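Local structure of acyl-CoA dehydrogenase family protein (Porphyromonas gingivalis, 2OKU) at residues L61-Q64 and A65-V69; Q103-Q106 and E107-D110. The protein probably belongs to an FAD-dependent acyl-CoA dehydrogenase that oxidises acyl-CoA thioesters, of which this chain is the helical C-terminal domain. All coordinates share one frame; numbering follows the deposited sequence.

Contact 1 (L61-Q64 and A65-V69); sequences LDFQ and ARRLV
Arg67 reaches back one helical turn to Gln64 and Phe63. Its NH1 donates to Gln64 OE1 at 3.0 Å, with the donor tilted 22° from the carbonyl plane; amide and guanidinium stand almost perpendicular, 89° apart. The same nitrogen lies over one face of the Phe63 ring, closer to the ring's edge than to its centre and 3.7 Å from Phe63 CE2, so one NH1 serves both an amide oxygen and an aromatic face. Gln64 gets its oxygen there by folding at its second torsion (chi2 -64°), which brings the amide back alongside the helix, whereas Arg67 stays straight from CG to NE. On another flank, Leu61 CD1 meets Leu68 CD1 at 3.8 Å, the two side chains crossing at about a right angle.

Behind these side chains the helix bends where the amides of Arg66 and Arg67 lose their usual carbonyl partners. Two waters fill in: one takes the Arg66 N-H and donates to Asp62 O, the other takes that of Arg67, 3.0 Å from its N, and donates to Phe63 O. Regular bonding resumes where Leu68 N donates to Gln64 O at 3.0 Å.

This is a water-inserted kink in helix 58-87 of the helical C-terminal domain. Phe63 stacks on Phe116, Arg67 packs against Tyr112 and Val113 of helix 92-115, and Leu61 and Leu68 rest on Val52 of helix 32-53.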
ATOM      1  N   LEU A  61      14.503  -7.650 -20.974  1.00 24.55           N
ATOM      2  CA  LEU A  61      14.630  -7.047 -19.638  1.00 24.67           C
ATOM      3  C   LEU A  61      14.158  -5.619 -19.670  1.00 23.78           C
ATOM      4  O   LEU A  61      13.455  -5.187 -18.804  1.00 23.64           O
ATOM      5  CB  LEU A  61      16.079  -7.110 -19.123  1.00 24.50           C
ATOM      6  CG  LEU A  61      16.347  -6.476 -17.750  1.00 25.85           C
ATOM      7  CD1 LEU A  61      15.454  -7.119 -16.662  1.00 25.47           C
ATOM      8  CD2 LEU A  61      17.833  -6.607 -17.372  1.00 25.99           C
ATOM      9  N   ASP A  62      14.573  -4.864 -20.681  1.00 24.06           N
ATOM     10  CA  ASP A  62      14.144  -3.491 -20.819  1.00 24.29           C
ATOM     11  C   ASP A  62      12.623  -3.376 -20.957  1.00 23.84           C
ATOM     12  O   ASP A  62      11.986  -2.485 -20.383  1.00 24.32           O
ATOM     13  CB  ASP A  62      14.822  -2.868 -22.047  1.00 25.47           C
ATOM     14  CG  ASP A  62      16.315  -2.731 -21.878  1.00 30.29           C
ATOM     15  OD1 ASP A  62      16.818  -2.793 -20.723  1.00 36.53           O
ATOM     16  OD2 ASP A  62      17.003  -2.576 -22.911  1.00 36.29           O
ATOM     17  N   PHE A  63      12.036  -4.282 -21.733  1.00 23.50           N
ATOM     18  CA  PHE A  63      10.576  -4.288 -21.954  1.00 22.57           C
ATOM     19  C   PHE A  63       9.789  -4.603 -20.657  1.00 21.70           C
ATOM     20  O   PHE A  63       8.735  -4.018 -20.393  1.00 21.90           O
ATOM     21  CB  PHE A  63      10.241  -5.308 -23.041  1.00 22.48           C
ATOM     22  CG  PHE A  63       8.794  -5.455 -23.292  1.00 22.78           C
ATOM     23  CD1 PHE A  63       8.075  -4.449 -23.936  1.00 23.13           C
ATOM     24  CD2 PHE A  63       8.127  -6.611 -22.888  1.00 23.03           C
ATOM     25  CE1 PHE A  63       6.699  -4.595 -24.164  1.00 24.88           C
ATOM     26  CE2 PHE A  63       6.758  -6.764 -23.099  1.00 23.36           C
ATOM     27  CZ  PHE A  63       6.037  -5.763 -23.741  1.00 23.98           C
ATOM     28  N   GLN A  64      10.311  -5.549 -19.878  1.00 20.98           N
ATOM     29  CA  GLN A  64       9.665  -6.032 -18.659  1.00 20.65           C
ATOM     30  C   GLN A  64      10.089  -5.280 -17.415  1.00 20.99           C
ATOM     31  O   GLN A  64       9.575  -5.551 -16.325  1.00 20.60           O
ATOM     32  CB  GLN A  64       9.970  -7.516 -18.456  1.00 20.19           C
ATOM     33  CG  GLN A  64       9.562  -8.467 -19.589  1.00 19.85           C
ATOM     34  CD  GLN A  64       8.063  -8.543 -19.847  1.00 20.59           C
ATOM     35  OE1 GLN A  64       7.313  -7.614 -19.538  1.00 20.35           O
ATOM     36  NE2 GLN A  64       7.623  -9.650 -20.464  1.00 22.19           N
ATOM     37  N   ALA A  65      11.020  -4.339 -17.552  1.00 20.86           N
ATOM     38  CA  ALA A  65      11.579  -3.622 -16.383  1.00 21.06           C
ATOM     39  C   ALA A  65      10.557  -3.029 -15.431  1.00 21.43           C
ATOM     40  O   ALA A  65      10.615  -3.282 -14.224  1.00 20.66           O
ATOM     41  CB  ALA A  65      12.603  -2.528 -16.824  1.00 20.48           C
ATOM     42  N   ARG A  66       9.625  -2.241 -15.949  1.00 21.55           N
ATOM     43  CA  ARG A  66       8.622  -1.612 -15.110  1.00 23.64           C
ATOM     44  C   ARG A  66       7.744  -2.659 -14.400  1.00 21.57           C
ATOM     45  O   ARG A  66       7.391  -2.476 -13.238  1.00 20.42           O
ATOM     46  CB  ARG A  66       7.761  -0.678 -15.913  1.00 24.88           C
ATOM     47  CG  ARG A  66       6.701  -0.011 -15.117  1.00 28.51           C
ATOM     48  CD  ARG A  66       5.767   0.778 -16.001  1.00 32.64           C
ATOM     49  NE  ARG A  66       6.396   1.951 -16.602  1.00 40.24           N
ATOM     50  CZ  ARG A  66       5.715   2.866 -17.293  1.00 43.52           C
ATOM     51  NH1 ARG A  66       4.396   2.720 -17.454  1.00 46.79           N
ATOM     52  NH2 ARG A  66       6.335   3.933 -17.810  1.00 43.96           N
ATOM     53  N   ARG A  67       7.415  -3.760 -15.081  1.00 20.60           N
ATOM     54  CA  ARG A  67       6.655  -4.855 -14.427  1.00 21.61           C
ATOM     55  C   ARG A  67       7.430  -5.532 -13.282  1.00 20.41           C
ATOM     56  O   ARG A  67       6.847  -5.900 -12.253  1.00 20.50           O
ATOM     57  CB  ARG A  67       6.223  -5.901 -15.456  1.00 21.02           C
ATOM     58  CG  ARG A  67       5.107  -5.415 -16.307  1.00 22.34           C
ATOM     59  CD  ARG A  67       4.762  -6.419 -17.390  1.00 24.56           C
ATOM     60  NE  ARG A  67       3.920  -5.720 -18.291  1.00 28.57           N
ATOM     61  CZ  ARG A  67       4.276  -5.168 -19.458  1.00 25.27           C
ATOM     62  NH1 ARG A  67       5.469  -5.282 -20.010  1.00 25.20           N
ATOM     63  NH2 ARG A  67       3.362  -4.518 -20.090  1.00 26.03           N
ATOM     64  N   LEU A  68       8.740  -5.671 -13.449  1.00 20.54           N
ATOM     65  CA  LEU A  68       9.565  -6.241 -12.384  1.00 20.41           C
ATOM     66  C   LEU A  68       9.649  -5.284 -11.199  1.00 19.41           C
ATOM     67  O   LEU A  68       9.633  -5.738 -10.058  1.00 20.59           O
ATOM     68  CB  LEU A  68      10.942  -6.589 -12.903  1.00 20.41           C
ATOM     69  CG  LEU A  68      10.988  -7.674 -13.998  1.00 20.75           C
ATOM     70  CD1 LEU A  68      12.445  -7.895 -14.410  1.00 21.37           C
ATOM     71  CD2 LEU A  68      10.304  -8.982 -13.539  1.00 21.96           C
ATOM     72  N   VAL A  69       9.746  -3.978 -11.472  1.00 19.36           N
ATOM     73  CA  VAL A  69       9.630  -2.966 -10.422  1.00 19.10           C
ATOM     74  C   VAL A  69       8.277  -3.101  -9.675  1.00 19.26           C
ATOM     75  O   VAL A  69       8.243  -3.211  -8.444  1.00 19.20           O
ATOM     76  CB  VAL A  69       9.796  -1.529 -10.948  1.00 18.43           C
ATOM     77  CG1 VAL A  69       9.492  -0.524  -9.815  1.00 18.53           C
ATOM     78  CG2 VAL A  69      11.189  -1.285 -11.555  1.00 17.29           C
TER
HETATM   79  O   HOH W   1      10.015  -1.221 -18.769  1.00 31.86           O
HETATM   80  O   HOH W   2       7.481  -3.463 -18.039  1.00 22.66           O

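Contact 2 (Q103-Q106 and E107-D110); sequences QAEQ and EKID
Glu105 and Lys108 pair on one flank of a regular stretch of alpha-helix, an i to i+3 salt bridge on helix 92-115 of this all-helical C-terminal domain. The two chains run alongside each other in the same direction; Lys108 stays straight past CG, while Glu105 folds at its second torsion (chi2 -56°) and turns its carboxylate toward the lysine's end. A water joins the pair as well, accepting from Lys108 NZ and donating to Glu105 OE1 at 2.6 Å, so both carboxylate oxygens are engaged.

The backbone bonding is that of an unbroken alpha-helix. Glu107, Lys108, Ile109 and Asp110 donate to the carbonyls of Gln103, Ala104, Glu105 and Gln106 in turn. Ile109 N lies 3.1 Å from Glu105 O. Asp110 N comes closer to its acceptor, 2.8 Å from Gln106 O.

Ile109 CG1 lies against the backbone carbonyl, 3.3 Å from Glu105 O, and its side chain goes on to pack on Leu48 of helix 32-53.

Other polar ends turn to partners beyond residues 103-110. Gln106 NE2 is bonded to the carbonyls of Met41 and Met71, which ties three helices together through a buried amide; Glu107 forms a salt bridge with Arg44, and Asp110 with Arg114.

In the Glu105-Lys108 bridge itself, Lys108 NZ meets Glu105 OE2 at 2.8 Å, on the syn side and 15° out of the carboxylate plane.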
ATOM      1  N   GLN A 103      -1.690  -9.167  -4.056  1.00 18.11           N
ATOM      2  CA  GLN A 103      -1.646 -10.537  -4.584  1.00 18.66           C
ATOM      3  C   GLN A 103      -2.263 -10.621  -5.988  1.00 18.11           C
ATOM      4  O   GLN A 103      -1.700 -11.242  -6.868  1.00 18.35           O
ATOM      5  CB  GLN A 103      -2.376 -11.507  -3.648  1.00 18.25           C
ATOM      6  CG  GLN A 103      -1.635 -11.791  -2.364  1.00 19.80           C
ATOM      7  CD  GLN A 103      -2.444 -12.598  -1.366  1.00 20.82           C
ATOM      8  OE1 GLN A 103      -3.676 -12.496  -1.302  1.00 23.15           O
ATOM      9  NE2 GLN A 103      -1.757 -13.403  -0.578  1.00 23.84           N
ATOM     10  N   ALA A 104      -3.420  -9.998  -6.173  1.00 18.63           N
ATOM     11  CA  ALA A 104      -4.069  -9.946  -7.478  1.00 18.45           C
ATOM     12  C   ALA A 104      -3.165  -9.313  -8.532  1.00 18.49           C
ATOM     13  O   ALA A 104      -2.983  -9.860  -9.623  1.00 18.15           O
ATOM     14  CB  ALA A 104      -5.401  -9.211  -7.397  1.00 18.08           C
ATOM     15  N   GLU A 105      -2.562  -8.182  -8.192  1.00 18.36           N
ATOM     16  CA  GLU A 105      -1.730  -7.481  -9.146  1.00 18.60           C
ATOM     17  C   GLU A 105      -0.463  -8.244  -9.467  1.00 18.03           C
ATOM     18  O   GLU A 105      -0.079  -8.296 -10.632  1.00 18.60           O
ATOM     19  CB  GLU A 105      -1.444  -6.040  -8.685  1.00 18.80           C
ATOM     20  CG  GLU A 105      -2.675  -5.120  -8.565  1.00 20.80           C
ATOM     21  CD  GLU A 105      -3.469  -5.050  -9.865  1.00 23.88           C
ATOM     22  OE1 GLU A 105      -2.893  -4.697 -10.886  1.00 23.31           O
ATOM     23  OE2 GLU A 105      -4.649  -5.412  -9.866  1.00 26.19           O
ATOM     24  N   GLN A 106       0.139  -8.901  -8.473  1.00 17.77           N
ATOM     25  CA  GLN A 106       1.295  -9.748  -8.709  1.00 18.96           C
ATOM     26  C   GLN A 106       0.946 -10.914  -9.657  1.00 18.44           C
ATOM     27  O   GLN A 106       1.733 -11.293 -10.507  1.00 17.51           O
ATOM     28  CB  GLN A 106       1.845 -10.319  -7.411  1.00 18.84           C
ATOM     29  CG  GLN A 106       2.804  -9.413  -6.659  1.00 19.69           C
ATOM     30  CD  GLN A 106       3.732 -10.218  -5.758  1.00 21.43           C
ATOM     31  OE1 GLN A 106       3.350 -11.279  -5.240  1.00 20.10           O
ATOM     32  NE2 GLN A 106       4.956  -9.712  -5.555  1.00 19.04           N
ATOM     33  N   GLU A 107      -0.245 -11.473  -9.493  1.00 19.00           N
ATOM     34  CA  GLU A 107      -0.661 -12.600 -10.306  1.00 19.08           C
ATOM     35  C   GLU A 107      -0.815 -12.180 -11.783  1.00 18.47           C
ATOM     36  O   GLU A 107      -0.366 -12.870 -12.677  1.00 19.47           O
ATOM     37  CB  GLU A 107      -1.959 -13.186  -9.763  1.00 19.24           C
ATOM     38  CG  GLU A 107      -2.522 -14.355 -10.535  1.00 20.78           C
ATOM     39  CD  GLU A 107      -1.555 -15.495 -10.855  1.00 25.09           C
ATOM     40  OE1 GLU A 107      -0.747 -15.881  -9.985  1.00 22.79           O
ATOM     41  OE2 GLU A 107      -1.651 -16.054 -11.978  1.00 26.65           O
ATOM     42  N   LYS A 108      -1.408 -11.020 -12.013  1.00 19.32           N
ATOM     43  CA  LYS A 108      -1.574 -10.479 -13.369  1.00 20.24           C
ATOM     44  C   LYS A 108      -0.199 -10.274 -14.054  1.00 19.00           C
ATOM     45  O   LYS A 108       0.020 -10.659 -15.211  1.00 18.06           O
ATOM     46  CB  LYS A 108      -2.332  -9.151 -13.313  1.00 21.16           C
ATOM     47  CG  LYS A 108      -3.840  -9.228 -12.945  1.00 22.28           C
ATOM     48  CD  LYS A 108      -4.320  -7.785 -12.756  1.00 24.53           C
ATOM     49  CE  LYS A 108      -5.708  -7.687 -12.259  1.00 27.27           C
ATOM     50  NZ  LYS A 108      -6.141  -6.267 -12.117  1.00 28.39           N
ATOM     51  N   ILE A 109       0.734  -9.720 -13.297  1.00 18.85           N
ATOM     52  CA  ILE A 109       2.084  -9.481 -13.796  1.00 19.05           C
ATOM     53  C   ILE A 109       2.786 -10.807 -14.068  1.00 19.03           C
ATOM     54  O   ILE A 109       3.324 -11.016 -15.147  1.00 18.42           O
ATOM     55  CB  ILE A 109       2.953  -8.639 -12.842  1.00 17.84           C
ATOM     56  CG1 ILE A 109       2.373  -7.233 -12.621  1.00 19.01           C
ATOM     57  CG2 ILE A 109       4.412  -8.571 -13.403  1.00 19.33           C
ATOM     58  CD1 ILE A 109       2.932  -6.472 -11.384  1.00 20.26           C
ATOM     59  N   ASP A 110       2.790 -11.701 -13.082  1.00 19.49           N
ATOM     60  CA  ASP A 110       3.447 -13.007 -13.234  1.00 19.62           C
ATOM     61  C   ASP A 110       2.939 -13.794 -14.477  1.00 19.53           C
ATOM     62  O   ASP A 110       3.728 -14.297 -15.258  1.00 19.67           O
ATOM     63  CB  ASP A 110       3.213 -13.839 -11.968  1.00 20.09           C
ATOM     64  CG  ASP A 110       4.031 -15.096 -11.961  1.00 21.54           C
ATOM     65  OD1 ASP A 110       5.233 -15.000 -11.741  1.00 23.24           O
ATOM     66  OD2 ASP A 110       3.454 -16.170 -12.177  1.00 22.12           O
TER
HETATM   67  O   HOH W   3      -4.601  -3.758 -12.671  1.00 48.12           O

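Both contacts are local, each within one helix: contact 1 on helix 58-87 and contact 2 on helix 92-115, the next along the chain. Their centres are about 14 Å apart, yet they touch where Arg67 O packs against Ile109 CG2. Each is partly buried and has a side resting on helix 32-53. Contact 1 lies farther from the centre of the chain and combines leucine packing with a shared arginine, across a kink patched by water. At contact 2 the backbone bonding is continuous, and an exposed lysine pairs with a partly exposed glutamate. Contact 1 also approaches the second subunit, whose Phe91 packs on Val69; no other chain of the assembly touches contact 2.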